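Sialyltransferase 0160 (Photobacterium damselae, PDB 4R84) probably transfers sialic acid from CMP-N-acetylneuraminic acid to a beta-galactoside acceptor through an alpha-2,6 linkage, using a glycosyltransferase GT-B fold. Local coordinates at residues W62-G67 with Y94-K99; S34-D39 with T109-T114; S55-H60 with Q77-D82; V116-E121 with N195-E200; I227-L232 with L287-Y292. One frame throughout, in Å; residues are numbered along the deposited sequence.

Interaction 1 (W62-G67 with Y94-K99); sequences WEQTCG and YCFTFK
W62 lays its indole against F98: F98 CB stands 3.4 Å from the centroid of the six-membered ring, almost on its normal, a CH-pi contact, while F98 CD1 comes within 3.4 Å of W62 NE1. They form a non-hydrogen-bonded antiparallel pair in the PKD-like domain, whose fold is an immunoglobulin-like beta-sandwich. The five-membered ring of W62 and the F98 ring meet obliquely, planes 57° apart, and the indole N-H is spent on the carbonyl of I79. Next along the same face, Q64 runs beside the F96 ring, its CG 3.8 Å from F96 CE1. With CG anti to the backbone N (chi1 -175°) and the chain extended, Q64 NE2 reaches C66 O at 3.1 Å. C95 N meets that oxygen from the opposite face of the carbonyl, so two donors grip it. T68 O takes another bond from Q64 NE2, and Q64 OE1 accepts from I70 and L71, which together fix the rotation of the amide. E63 pairs with T97 through the backbone, and its OE1 makes a weak salt bridge to K99 NZ, 3.3 Å away. A disulfide also ties the strands: C66 SG and C95 SG lie 2.0 Å apart, their torsion 34°, far from the usual right angle.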
# COMPACT_ATOMS: atom_id res chain seq x y z
N TRP A 62 31.86 -31.72 5.82
CA TRP A 62 31.50 -30.31 5.94
C TRP A 62 32.68 -29.57 6.54
O TRP A 62 33.40 -30.10 7.40
CB TRP A 62 30.27 -30.12 6.83
CG TRP A 62 28.93 -30.37 6.19
CD1 TRP A 62 28.16 -31.49 6.33
CD2 TRP A 62 28.22 -29.49 5.34
NE1 TRP A 62 27.00 -31.35 5.61
CE2 TRP A 62 27.01 -30.13 4.99
CE3 TRP A 62 28.47 -28.21 4.84
CZ2 TRP A 62 26.07 -29.54 4.15
CZ3 TRP A 62 27.54 -27.63 4.00
CH2 TRP A 62 26.35 -28.29 3.67
N GLU A 63 32.89 -28.34 6.09
CA GLU A 63 33.87 -27.44 6.67
C GLU A 63 33.33 -26.01 6.66
O GLU A 63 32.56 -25.64 5.77
CB GLU A 63 35.21 -27.52 5.94
CG GLU A 63 35.14 -27.20 4.47
CD GLU A 63 36.51 -27.30 3.80
OE1 GLU A 63 36.66 -28.14 2.89
OE2 GLU A 63 37.42 -26.54 4.19
N GLN A 64 33.73 -25.22 7.64
CA GLN A 64 33.34 -23.81 7.69
C GLN A 64 34.44 -22.93 7.11
O GLN A 64 35.60 -23.05 7.50
CB GLN A 64 33.03 -23.40 9.12
CG GLN A 64 32.50 -21.98 9.22
CD GLN A 64 32.21 -21.57 10.64
OE1 GLN A 64 32.27 -22.40 11.55
NE2 GLN A 64 31.87 -20.31 10.83
N THR A 65 34.10 -22.06 6.16
CA THR A 65 35.12 -21.28 5.46
C THR A 65 35.17 -19.79 5.79
O THR A 65 36.12 -19.11 5.42
CB THR A 65 34.98 -21.44 3.93
OG1 THR A 65 33.70 -20.94 3.51
CG2 THR A 65 35.09 -22.90 3.51
N CYS A 66 34.14 -19.26 6.45
CA CYS A 66 34.24 -17.90 6.98
C CYS A 66 33.20 -17.72 8.09
O CYS A 66 32.30 -18.55 8.26
CB CYS A 66 34.08 -16.81 5.92
SG CYS A 66 32.38 -16.36 5.55
N GLY A 67 33.37 -16.66 8.86
CA GLY A 67 32.51 -16.40 10.00
C GLY A 67 33.15 -16.96 11.27
O GLY A 67 34.00 -17.85 11.21
N TYR A 94 28.17 -16.61 7.69
CA TYR A 94 28.78 -17.89 8.01
C TYR A 94 28.75 -18.70 6.73
O TYR A 94 27.69 -18.85 6.13
CB TYR A 94 27.99 -18.59 9.11
CG TYR A 94 28.02 -17.89 10.44
CD1 TYR A 94 27.22 -16.79 10.69
CD2 TYR A 94 28.83 -18.36 11.47
CE1 TYR A 94 27.26 -16.15 11.90
CE2 TYR A 94 28.87 -17.73 12.69
CZ TYR A 94 28.08 -16.63 12.90
OH TYR A 94 28.10 -15.99 14.11
N CYS A 95 29.91 -19.21 6.33
CA CYS A 95 30.06 -19.90 5.06
C CYS A 95 30.36 -21.39 5.30
O CYS A 95 31.25 -21.71 6.09
CB CYS A 95 31.21 -19.29 4.29
SG CYS A 95 31.21 -17.49 4.41
N PHE A 96 29.65 -22.30 4.64
CA PHE A 96 29.88 -23.76 4.83
C PHE A 96 30.03 -24.44 3.48
O PHE A 96 29.35 -24.09 2.52
CB PHE A 96 28.74 -24.40 5.62
CG PHE A 96 28.51 -23.75 6.96
CD1 PHE A 96 29.23 -24.15 8.07
CD2 PHE A 96 27.60 -22.71 7.09
CE1 PHE A 96 29.03 -23.54 9.30
CE2 PHE A 96 27.39 -22.11 8.32
CZ PHE A 96 28.10 -22.53 9.43
N THR A 97 30.97 -25.38 3.40
CA THR A 97 31.18 -26.13 2.17
C THR A 97 31.05 -27.63 2.42
O THR A 97 31.70 -28.20 3.32
CB THR A 97 32.55 -25.81 1.55
OG1 THR A 97 32.54 -24.48 1.05
CG2 THR A 97 32.86 -26.76 0.40
N PHE A 98 30.18 -28.28 1.65
CA PHE A 98 30.07 -29.73 1.69
C PHE A 98 30.79 -30.30 0.48
O PHE A 98 30.63 -29.80 -0.64
CB PHE A 98 28.61 -30.19 1.70
CG PHE A 98 28.45 -31.68 1.59
CD1 PHE A 98 28.46 -32.46 2.74
CD2 PHE A 98 28.30 -32.30 0.36
CE1 PHE A 98 28.32 -33.85 2.65
CE2 PHE A 98 28.16 -33.68 0.26
CZ PHE A 98 28.16 -34.45 1.41
N LYS A 99 31.58 -31.34 0.70
CA LYS A 99 32.23 -32.06 -0.39
C LYS A 99 31.86 -33.53 -0.29
O LYS A 99 32.03 -34.14 0.76
CB LYS A 99 33.75 -31.90 -0.34
CG LYS A 99 34.24 -30.50 -0.66
CD LYS A 99 35.73 -30.34 -0.39
CE LYS A 99 36.17 -28.91 -0.64
NZ LYS A 99 37.58 -28.68 -0.22

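Interaction 2 (S34-D39 with T109-T114); sequences SSNSAD and TNTTLT
D39 sets its carboxylate alongside T114, both side chains pointing the same way, with D39 OD1 3.7 Å from T114 CB. The N36 carbonyl receives T112 N within its own plane at 2.9 Å, while a water stands above one face of that plane, on the side of S37 and T112, and donates to N36 O at 3.1 Å. The same water is 3.0 Å from T112 OG1, tying the threonine to the neighbouring strand. This backbone pairing is wholly parallel and in step, S34 facing T109 through to D39 facing T114. As in many immunoglobulin-like sandwiches, the first strand, 31-41, thus runs parallel to the last, 106-125, whose other edge is taken by antiparallel strand 92-101. From the edge strand S34, N36 and A38 do the bonding, the first link being N110 N to S34 O at 2.8 Å. On the face bearing A38, its CB meets L113 CD2 at 3.9 Å; the L113 side chain is placed for this by its first torsion (chi1 -58°), which sets CG anti to the carbonyl carbon, and Y46 of strand 45-48 covers both residues. N36 and T111 share this face. N110 turns to the other face, where its OD1 is held by T97 OG1 and its ND2 lies 3.8 Å from S35 OG.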
# COMPACT_ATOMS: atom_id res chain seq x y z
N SER A 34 27.17 -26.58 -6.42
CA SER A 34 25.93 -25.87 -6.16
C SER A 34 26.15 -24.79 -5.11
O SER A 34 26.83 -25.02 -4.12
CB SER A 34 24.84 -26.84 -5.70
OG SER A 34 24.44 -27.69 -6.76
N SER A 35 25.52 -23.64 -5.31
CA SER A 35 25.71 -22.54 -4.37
C SER A 35 24.39 -21.91 -4.01
O SER A 35 23.51 -21.78 -4.86
CB SER A 35 26.64 -21.47 -4.96
OG SER A 35 27.94 -21.98 -5.24
N ASN A 36 24.26 -21.52 -2.75
CA ASN A 36 23.09 -20.78 -2.32
C ASN A 36 23.39 -19.93 -1.10
O ASN A 36 24.40 -20.12 -0.41
CB ASN A 36 21.92 -21.72 -2.03
CG ASN A 36 22.14 -22.56 -0.80
OD1 ASN A 36 23.26 -22.92 -0.46
ND2 ASN A 36 21.05 -22.88 -0.10
N SER A 37 22.49 -19.00 -0.85
CA SER A 37 22.62 -18.11 0.29
C SER A 37 21.27 -17.93 0.95
O SER A 37 20.23 -18.04 0.30
CB SER A 37 23.20 -16.76 -0.13
OG SER A 37 22.35 -16.13 -1.06
N ALA A 38 21.28 -17.67 2.25
CA ALA A 38 20.03 -17.50 2.96
C ALA A 38 20.24 -16.62 4.17
O ALA A 38 21.31 -16.65 4.79
CB ALA A 38 19.47 -18.86 3.38
N ASP A 39 19.22 -15.83 4.51
CA ASP A 39 19.21 -15.11 5.79
C ASP A 39 18.62 -16.02 6.86
O ASP A 39 17.63 -16.70 6.61
CB ASP A 39 18.39 -13.82 5.70
CG ASP A 39 19.07 -12.75 4.85
OD1 ASP A 39 20.25 -12.93 4.49
OD2 ASP A 39 18.42 -11.72 4.57
N THR A 109 28.73 -28.40 -2.36
CA THR A 109 27.69 -27.43 -2.02
C THR A 109 28.30 -26.31 -1.19
O THR A 109 28.94 -26.57 -0.16
CB THR A 109 26.53 -28.07 -1.23
OG1 THR A 109 25.72 -28.86 -2.10
CG2 THR A 109 25.66 -27.00 -0.56
N ASN A 110 28.10 -25.07 -1.64
CA ASN A 110 28.54 -23.92 -0.88
C ASN A 110 27.33 -23.13 -0.40
O ASN A 110 26.54 -22.66 -1.20
CB ASN A 110 29.46 -23.03 -1.73
CG ASN A 110 30.66 -23.78 -2.27
OD1 ASN A 110 31.39 -24.43 -1.52
ND2 ASN A 110 30.86 -23.70 -3.58
N THR A 111 27.16 -23.03 0.91
CA THR A 111 26.03 -22.32 1.46
C THR A 111 26.50 -21.17 2.33
O THR A 111 27.30 -21.36 3.23
CB THR A 111 25.13 -23.25 2.28
OG1 THR A 111 24.58 -24.27 1.42
CG2 THR A 111 24.00 -22.46 2.94
N THR A 112 25.99 -19.98 2.05
CA THR A 112 26.34 -18.83 2.86
C THR A 112 25.13 -18.39 3.66
O THR A 112 24.11 -18.04 3.08
CB THR A 112 26.83 -17.67 2.01
OG1 THR A 112 27.93 -18.13 1.23
CG2 THR A 112 27.25 -16.50 2.88
N LEU A 113 25.24 -18.44 4.98
CA LEU A 113 24.16 -18.04 5.85
C LEU A 113 24.49 -16.70 6.48
O LEU A 113 25.56 -16.54 7.08
CB LEU A 113 23.93 -19.08 6.95
CG LEU A 113 23.61 -20.48 6.41
CD1 LEU A 113 23.37 -21.49 7.57
CD2 LEU A 113 22.42 -20.40 5.44
N THR A 114 23.58 -15.74 6.38
CA THR A 114 23.77 -14.47 7.05
C THR A 114 22.78 -14.40 8.23
O THR A 114 21.57 -14.54 8.04
CB THR A 114 23.57 -13.27 6.09
OG1 THR A 114 24.51 -13.36 5.00
CG2 THR A 114 23.82 -11.96 6.80
O HOH W 1 27.28 -19.57 -1.33

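Interaction 3 (S55-H60 with Q77-D82); sequences SSFLSH and QAISFD
I79 covers one face of the H60 imidazole with a single methyl: its CD1 sits 3.6 Å from the ring centroid, 7° off the normal, a CH-pi contact. A water occupies the opposite face, and that water also links the two segments, accepting from H60 N at 2.9 Å and donating to Q77 OE1 at 3.0 Å. In the ring plane a second water lies 2.8 Å from H60 ND1 and donates to A78 O, while Q77 O comes near the ring edge, 3.1 Å from H60 CE1. The direct polar link is Q77 NE2 to H60 O, 2.9 Å long, in the carbonyl plane but bent to 137° at the hydrogen; the glutamine chain folds at its second torsion to make it. Farther out, F57 touches the same I79 methyl, its CD1 4.2 Å from I79 CD1, and meets F98 edge-to-face. P50 packs against the I79 side chain, and H60 in turn rests on F98. The contact joins the start of strand 59-66 to the loop before strand 81-84 at the surface of the PKD-like domain, with L58 and S59 both facing I101, a classic beta bulge.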
# COMPACT_ATOMS: atom_id res chain seq x y z
N SER A 55 22.02 -39.36 -1.75
CA SER A 55 21.90 -39.52 -0.31
C SER A 55 23.12 -40.21 0.30
O SER A 55 23.29 -40.20 1.52
CB SER A 55 20.64 -40.31 0.04
OG SER A 55 20.59 -41.54 -0.67
N SER A 56 23.97 -40.78 -0.55
CA SER A 56 25.12 -41.56 -0.06
C SER A 56 26.40 -41.28 -0.85
O SER A 56 26.37 -41.05 -2.06
CB SER A 56 24.80 -43.05 -0.13
OG SER A 56 23.66 -43.37 0.66
N PHE A 57 27.54 -41.33 -0.15
CA PHE A 57 28.83 -41.02 -0.75
C PHE A 57 29.92 -42.00 -0.32
O PHE A 57 29.83 -42.60 0.75
CB PHE A 57 29.28 -39.61 -0.37
CG PHE A 57 28.30 -38.54 -0.73
CD1 PHE A 57 27.27 -38.21 0.13
CD2 PHE A 57 28.41 -37.85 -1.93
CE1 PHE A 57 26.36 -37.23 -0.18
CE2 PHE A 57 27.50 -36.86 -2.26
CZ PHE A 57 26.47 -36.55 -1.39
N LEU A 58 30.94 -42.15 -1.15
CA LEU A 58 32.12 -42.90 -0.76
C LEU A 58 32.83 -42.18 0.38
O LEU A 58 33.29 -42.79 1.34
CB LEU A 58 33.06 -43.11 -1.94
CG LEU A 58 32.55 -44.02 -3.06
CD1 LEU A 58 33.48 -43.96 -4.25
CD2 LEU A 58 32.44 -45.46 -2.55
N SER A 59 32.94 -40.86 0.25
CA SER A 59 33.47 -40.02 1.31
C SER A 59 32.77 -38.66 1.29
O SER A 59 32.25 -38.25 0.26
CB SER A 59 34.98 -39.86 1.17
OG SER A 59 35.31 -39.22 -0.05
N HIS A 60 32.76 -37.97 2.42
CA HIS A 60 32.04 -36.69 2.51
C HIS A 60 32.51 -35.88 3.71
O HIS A 60 33.02 -36.44 4.68
CB HIS A 60 30.53 -36.93 2.57
CG HIS A 60 30.11 -37.84 3.68
ND1 HIS A 60 29.93 -37.40 4.98
CD2 HIS A 60 29.83 -39.17 3.70
CE1 HIS A 60 29.55 -38.41 5.74
NE2 HIS A 60 29.49 -39.50 4.99
N GLN A 77 31.04 -34.82 9.75
CA GLN A 77 30.73 -36.07 9.08
C GLN A 77 29.23 -36.31 8.94
O GLN A 77 28.81 -37.39 8.54
CB GLN A 77 31.39 -37.24 9.83
CG GLN A 77 32.86 -37.39 9.49
CD GLN A 77 33.10 -37.47 7.99
OE1 GLN A 77 32.54 -38.34 7.32
NE2 GLN A 77 33.93 -36.57 7.46
N ALA A 78 28.42 -35.31 9.27
CA ALA A 78 26.98 -35.43 9.05
C ALA A 78 26.67 -35.10 7.60
O ALA A 78 27.43 -34.40 6.94
CB ALA A 78 26.22 -34.50 9.98
N ILE A 79 25.56 -35.63 7.09
CA ILE A 79 25.11 -35.23 5.77
C ILE A 79 24.32 -33.95 5.90
O ILE A 79 24.61 -32.96 5.24
CB ILE A 79 24.24 -36.31 5.09
CG1 ILE A 79 25.03 -37.61 4.93
CG2 ILE A 79 23.78 -35.83 3.73
CD1 ILE A 79 26.35 -37.43 4.20
N SER A 80 23.31 -33.97 6.77
CA SER A 80 22.52 -32.79 7.07
C SER A 80 22.64 -32.49 8.55
O SER A 80 22.68 -33.41 9.36
CB SER A 80 21.06 -32.99 6.68
OG SER A 80 20.92 -33.24 5.29
N PHE A 81 22.69 -31.21 8.90
CA PHE A 81 22.71 -30.84 10.32
C PHE A 81 22.15 -29.45 10.51
O PHE A 81 21.99 -28.69 9.55
CB PHE A 81 24.13 -30.91 10.90
CG PHE A 81 25.08 -29.91 10.32
CD1 PHE A 81 25.76 -30.20 9.15
CD2 PHE A 81 25.26 -28.67 10.92
CE1 PHE A 81 26.63 -29.28 8.59
CE2 PHE A 81 26.13 -27.75 10.37
CZ PHE A 81 26.82 -28.06 9.20
N ASP A 82 21.85 -29.13 11.76
CA ASP A 82 21.21 -27.85 12.05
C ASP A 82 22.19 -26.75 12.42
O ASP A 82 23.08 -26.93 13.25
CB ASP A 82 20.21 -28.00 13.20
CG ASP A 82 18.93 -28.71 12.78
OD1 ASP A 82 18.72 -28.94 11.56
OD2 ASP A 82 18.12 -29.02 13.68
O HOH W 2 33.12 -39.66 4.72
O HOH W 3 29.82 -34.78 5.97

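Interaction 4 (V116-E121 with N195-E200); sequences VAPTLE and NRLNIE
E121 and E200 stand side by side across the strands, pointing the same way, their carboxylate planes 22° apart and E121 OE2 4.3 Å from E200 OE1. On the same face T119 slants over the second glutamate, its CG2 3.8 Å from E200 CD. At the other end the R196 guanidinium lies broadside to A117, whose CB stands over the centre of one face, 3.9 Å from R196 NH1; a bend at the third torsion (chi3 -67°) folds the arginine back over it, and E42 and D91 pair with its nitrogens. Toward helix 181-192 the sheet is apolar. L197, its CG anti to the backbone N (chi1 -180°), crosses P118 at about a right angle and brings CD1 to 3.5 Å from P118 O and 4.0 Å from L120 CB, with Y190 of the helix packing on both leucines. Backbone hydrogen bonds such as L120 N to N198 O, at 2.8 Å, join the parallel strands. Strand 106-125 comes from the PKD-like domain and enters the Rossmann-like GT-B domain as one of its parallel strands. P118 has no N-H to give, and R196 O, 3.1 Å from P118 CD, is buried without a partner. The paired acids are better served: a water donates to both, weakly to E121, while R150 forms a salt bridge with E121 and Y202 a hydrogen bond with E200, which probably eases their repulsion.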
# COMPACT_ATOMS: atom_id res chain seq x y z
N VAL A 116 20.66 -12.54 10.76
CA VAL A 116 20.04 -11.21 10.73
C VAL A 116 19.15 -10.99 11.92
O VAL A 116 18.66 -11.93 12.54
CB VAL A 116 19.22 -11.01 9.43
CG1 VAL A 116 20.15 -11.13 8.22
CG2 VAL A 116 18.09 -12.01 9.35
N ALA A 117 18.91 -9.72 12.22
CA ALA A 117 17.95 -9.36 13.24
C ALA A 117 16.55 -9.72 12.78
O ALA A 117 16.27 -9.71 11.58
CB ALA A 117 18.04 -7.86 13.54
N PRO A 118 15.66 -10.03 13.72
CA PRO A 118 14.27 -10.19 13.30
C PRO A 118 13.71 -8.86 12.79
O PRO A 118 14.24 -7.80 13.15
CB PRO A 118 13.55 -10.61 14.58
CG PRO A 118 14.41 -10.04 15.69
CD PRO A 118 15.83 -10.20 15.17
N THR A 119 12.67 -8.94 11.98
CA THR A 119 12.02 -7.76 11.40
C THR A 119 10.58 -7.73 11.84
O THR A 119 9.87 -8.76 11.75
CB THR A 119 12.10 -7.76 9.86
OG1 THR A 119 13.47 -7.73 9.45
CG2 THR A 119 11.37 -6.53 9.27
N LEU A 120 10.15 -6.57 12.35
CA LEU A 120 8.75 -6.33 12.67
C LEU A 120 8.22 -5.36 11.62
O LEU A 120 8.78 -4.28 11.44
CB LEU A 120 8.59 -5.74 14.07
CG LEU A 120 7.17 -5.31 14.45
CD1 LEU A 120 6.27 -6.53 14.60
CD2 LEU A 120 7.18 -4.46 15.70
N GLU A 121 7.15 -5.77 10.92
CA GLU A 121 6.51 -4.91 9.93
C GLU A 121 5.30 -4.24 10.58
O GLU A 121 4.45 -4.93 11.15
CB GLU A 121 6.07 -5.71 8.70
CG GLU A 121 7.20 -6.51 8.04
CD GLU A 121 6.67 -7.47 6.99
OE1 GLU A 121 5.51 -7.28 6.52
OE2 GLU A 121 7.41 -8.40 6.62
N ASN A 195 16.83 -9.56 20.96
CA ASN A 195 18.21 -9.12 21.10
C ASN A 195 18.50 -7.90 20.22
O ASN A 195 19.20 -6.96 20.64
CB ASN A 195 19.15 -10.28 20.75
CG ASN A 195 20.59 -9.86 20.64
OD1 ASN A 195 21.22 -9.49 21.64
ND2 ASN A 195 21.14 -9.97 19.44
N ARG A 196 17.98 -7.94 19.00
CA ARG A 196 18.05 -6.83 18.04
C ARG A 196 16.75 -6.78 17.28
O ARG A 196 16.07 -7.80 17.18
CB ARG A 196 19.23 -7.02 17.06
CG ARG A 196 20.61 -6.86 17.64
CD ARG A 196 21.65 -6.87 16.52
NE ARG A 196 21.75 -8.17 15.84
CZ ARG A 196 21.90 -8.31 14.52
NH1 ARG A 196 21.90 -7.25 13.73
NH2 ARG A 196 21.99 -9.53 13.99
N LEU A 197 16.38 -5.63 16.72
CA LEU A 197 15.15 -5.56 15.95
C LEU A 197 15.23 -4.53 14.82
O LEU A 197 15.68 -3.41 15.04
CB LEU A 197 13.96 -5.22 16.87
CG LEU A 197 12.60 -5.11 16.15
CD1 LEU A 197 12.19 -6.50 15.64
CD2 LEU A 197 11.56 -4.51 17.09
N ASN A 198 14.81 -4.93 13.62
CA ASN A 198 14.54 -4.00 12.53
C ASN A 198 13.04 -3.76 12.44
O ASN A 198 12.24 -4.70 12.48
CB ASN A 198 15.04 -4.54 11.19
CG ASN A 198 16.54 -4.54 11.09
OD1 ASN A 198 17.21 -3.62 11.57
ND2 ASN A 198 17.09 -5.58 10.49
N ILE A 199 12.66 -2.50 12.31
CA ILE A 199 11.25 -2.17 12.12
C ILE A 199 11.06 -1.56 10.74
O ILE A 199 11.80 -0.66 10.36
CB ILE A 199 10.73 -1.20 13.20
CG1 ILE A 199 10.82 -1.83 14.59
CG2 ILE A 199 9.29 -0.76 12.87
CD1 ILE A 199 10.50 -0.87 15.72
N GLU A 200 10.10 -2.10 9.99
CA GLU A 200 9.67 -1.52 8.72
C GLU A 200 8.32 -0.87 8.91
O GLU A 200 7.40 -1.52 9.42
CB GLU A 200 9.58 -2.58 7.63
CG GLU A 200 10.91 -3.15 7.17
CD GLU A 200 10.75 -4.34 6.25
OE1 GLU A 200 9.61 -4.74 5.94
OE2 GLU A 200 11.79 -4.91 5.85
O HOH W 4 19.57 -7.47 10.44
O HOH W 5 15.22 -6.71 7.85
O HOH W 6 8.77 -6.95 4.24

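Interaction 5 (I227-L232 with L287-Y292); sequences ISHISL and LYDTDY
Y288 fits against two isoleucines of the neighbouring strand at once. I230 CD1 presses on the base of the tyrosine, 3.6 Å from Y288 CB, while I227 meets one side of the ring, its CB 3.7 Å from Y288 CE1; the ring thus settles in the dip between them, and L267 of helix 252-267 packs on it as well. Farther along this face a methyl of L232 is the bump: its CD1 drops into the notch between T290 and Y292, 3.7 Å from Y292 CE1 and 4.1 Å from T290 CG2. That T290 methyl stands over the centre of the Y292 ring and forms one wall of the notch, and Y292 OH is anchored by H285. The strands are neighbouring parallel strands of the Rossmann-like domain, and the chain between them, through helices 237-246 and 252-267, makes a beta-alpha-beta crossover. Backbone bonds such as L232 N to D291 O, at 2.9 Å, set the spacing. The other face is polar. H229, with CG anti to its backbone N (chi1 -159°), swings its imidazole across the neighbouring strand, where D289 O lies against one ring face and D291 OD2 is at the edge, 3.1 Å from H229 CE1. A water lies 3.0 Å from H229 NE2 and close to the carboxylates of D289 and D291. The contact is therefore divided by chemistry: close hydrocarbon packing on one face, and on the other a hydrated cluster around H229 in which K318, through a salt bridge to D291 OD1, probably offsets some of the negative charge.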
# COMPACT_ATOMS: atom_id res chain seq x y z
N ILE A 227 15.07 1.51 12.62
CA ILE A 227 14.01 1.72 11.64
C ILE A 227 14.66 1.48 10.29
O ILE A 227 15.43 2.30 9.79
CB ILE A 227 13.41 3.12 11.71
CG1 ILE A 227 13.04 3.51 13.15
CG2 ILE A 227 12.19 3.22 10.79
CD1 ILE A 227 12.13 2.49 13.88
N SER A 228 14.40 0.31 9.71
CA SER A 228 15.14 -0.11 8.53
C SER A 228 14.51 0.40 7.22
O SER A 228 15.18 0.47 6.20
CB SER A 228 15.26 -1.63 8.49
OG SER A 228 13.99 -2.27 8.52
N HIS A 229 13.22 0.70 7.25
CA HIS A 229 12.55 1.16 6.03
C HIS A 229 11.21 1.82 6.33
O HIS A 229 10.50 1.41 7.24
CB HIS A 229 12.31 -0.00 5.08
CG HIS A 229 12.11 0.43 3.66
ND1 HIS A 229 10.87 0.68 3.12
CD2 HIS A 229 13.01 0.69 2.68
CE1 HIS A 229 11.00 1.06 1.87
NE2 HIS A 229 12.29 1.07 1.57
N ILE A 230 10.86 2.83 5.52
CA ILE A 230 9.56 3.49 5.64
C ILE A 230 8.95 3.51 4.25
O ILE A 230 9.62 3.91 3.30
CB ILE A 230 9.70 4.93 6.18
CG1 ILE A 230 10.39 4.93 7.53
CG2 ILE A 230 8.32 5.62 6.28
CD1 ILE A 230 10.63 6.34 8.10
N SER A 231 7.72 3.03 4.11
CA SER A 231 7.01 3.10 2.82
C SER A 231 5.77 3.94 3.03
O SER A 231 4.92 3.59 3.86
CB SER A 231 6.62 1.71 2.29
OG SER A 231 7.76 0.91 1.97
N LEU A 232 5.66 5.03 2.27
CA LEU A 232 4.54 5.96 2.41
C LEU A 232 3.69 5.91 1.15
O LEU A 232 4.23 5.89 0.05
CB LEU A 232 5.05 7.38 2.67
CG LEU A 232 5.97 7.51 3.89
CD1 LEU A 232 6.45 8.94 4.04
CD2 LEU A 232 5.29 7.04 5.18
N LEU A 287 16.18 11.10 6.60
CA LEU A 287 16.51 10.51 7.89
C LEU A 287 16.47 8.99 7.92
O LEU A 287 17.15 8.36 8.74
CB LEU A 287 15.57 11.07 8.97
CG LEU A 287 15.62 12.59 9.13
CD1 LEU A 287 14.59 13.06 10.15
CD2 LEU A 287 17.00 13.06 9.53
N TYR A 288 15.66 8.41 7.04
CA TYR A 288 15.47 6.97 6.96
C TYR A 288 15.37 6.56 5.51
O TYR A 288 15.08 7.39 4.65
CB TYR A 288 14.20 6.53 7.69
CG TYR A 288 14.16 6.94 9.14
CD1 TYR A 288 14.76 6.16 10.11
CD2 TYR A 288 13.53 8.13 9.52
CE1 TYR A 288 14.74 6.55 11.45
CE2 TYR A 288 13.50 8.52 10.84
CZ TYR A 288 14.11 7.73 11.80
OH TYR A 288 14.09 8.12 13.11
N ASP A 289 15.61 5.28 5.24
CA ASP A 289 15.38 4.71 3.92
C ASP A 289 13.88 4.69 3.64
O ASP A 289 13.16 3.86 4.18
CB ASP A 289 15.96 3.30 3.83
CG ASP A 289 15.91 2.73 2.43
OD1 ASP A 289 15.54 3.47 1.49
OD2 ASP A 289 16.30 1.56 2.26
N THR A 290 13.45 5.60 2.76
CA THR A 290 12.04 5.90 2.55
C THR A 290 11.66 5.86 1.08
O THR A 290 12.36 6.43 0.24
CB THR A 290 11.67 7.30 3.09
OG1 THR A 290 12.01 7.40 4.47
CG2 THR A 290 10.17 7.61 2.89
N ASP A 291 10.54 5.21 0.79
CA ASP A 291 9.91 5.29 -0.53
C ASP A 291 8.61 6.06 -0.39
O ASP A 291 7.81 5.76 0.51
CB ASP A 291 9.62 3.90 -1.09
CG ASP A 291 10.87 3.10 -1.35
OD1 ASP A 291 11.89 3.68 -1.76
OD2 ASP A 291 10.81 1.87 -1.14
N TYR A 292 8.40 7.04 -1.27
CA TYR A 292 7.11 7.73 -1.36
C TYR A 292 6.38 7.19 -2.58
O TYR A 292 6.82 7.44 -3.70
CB TYR A 292 7.28 9.25 -1.53
CG TYR A 292 8.09 9.96 -0.47
CD1 TYR A 292 7.49 10.43 0.70
CD2 TYR A 292 9.43 10.23 -0.68
CE1 TYR A 292 8.23 11.12 1.65
CE2 TYR A 292 10.18 10.91 0.26
CZ TYR A 292 9.58 11.36 1.43
OH TYR A 292 10.34 12.03 2.37
O HOH W 7 16.39 3.57 7.51
O HOH W 8 13.98 2.47 -0.42

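The contacts divide between two domains joined by the long strand 106-125, and their chemistry follows their place. Interactions 1 to 3 belong to the PKD-like domain: interaction 3 is a hydrated surface contact, while interactions 1 and 2 are partly buried, with their buried residues mostly on one face of the strands, and join through backbone pairing of strands 92-101 and 106-125. Interactions 1 and 3 share strand 59-66. Strand 106-125 serves both interaction 2 and interaction 4. Interactions 4 and 5, partly buried parallel pairings of the Rossmann-like domain about 14 Å apart between centres, each combine an apolar face with a polar, hydrated one, unlike the disulfide and aromatic packing of interaction 1.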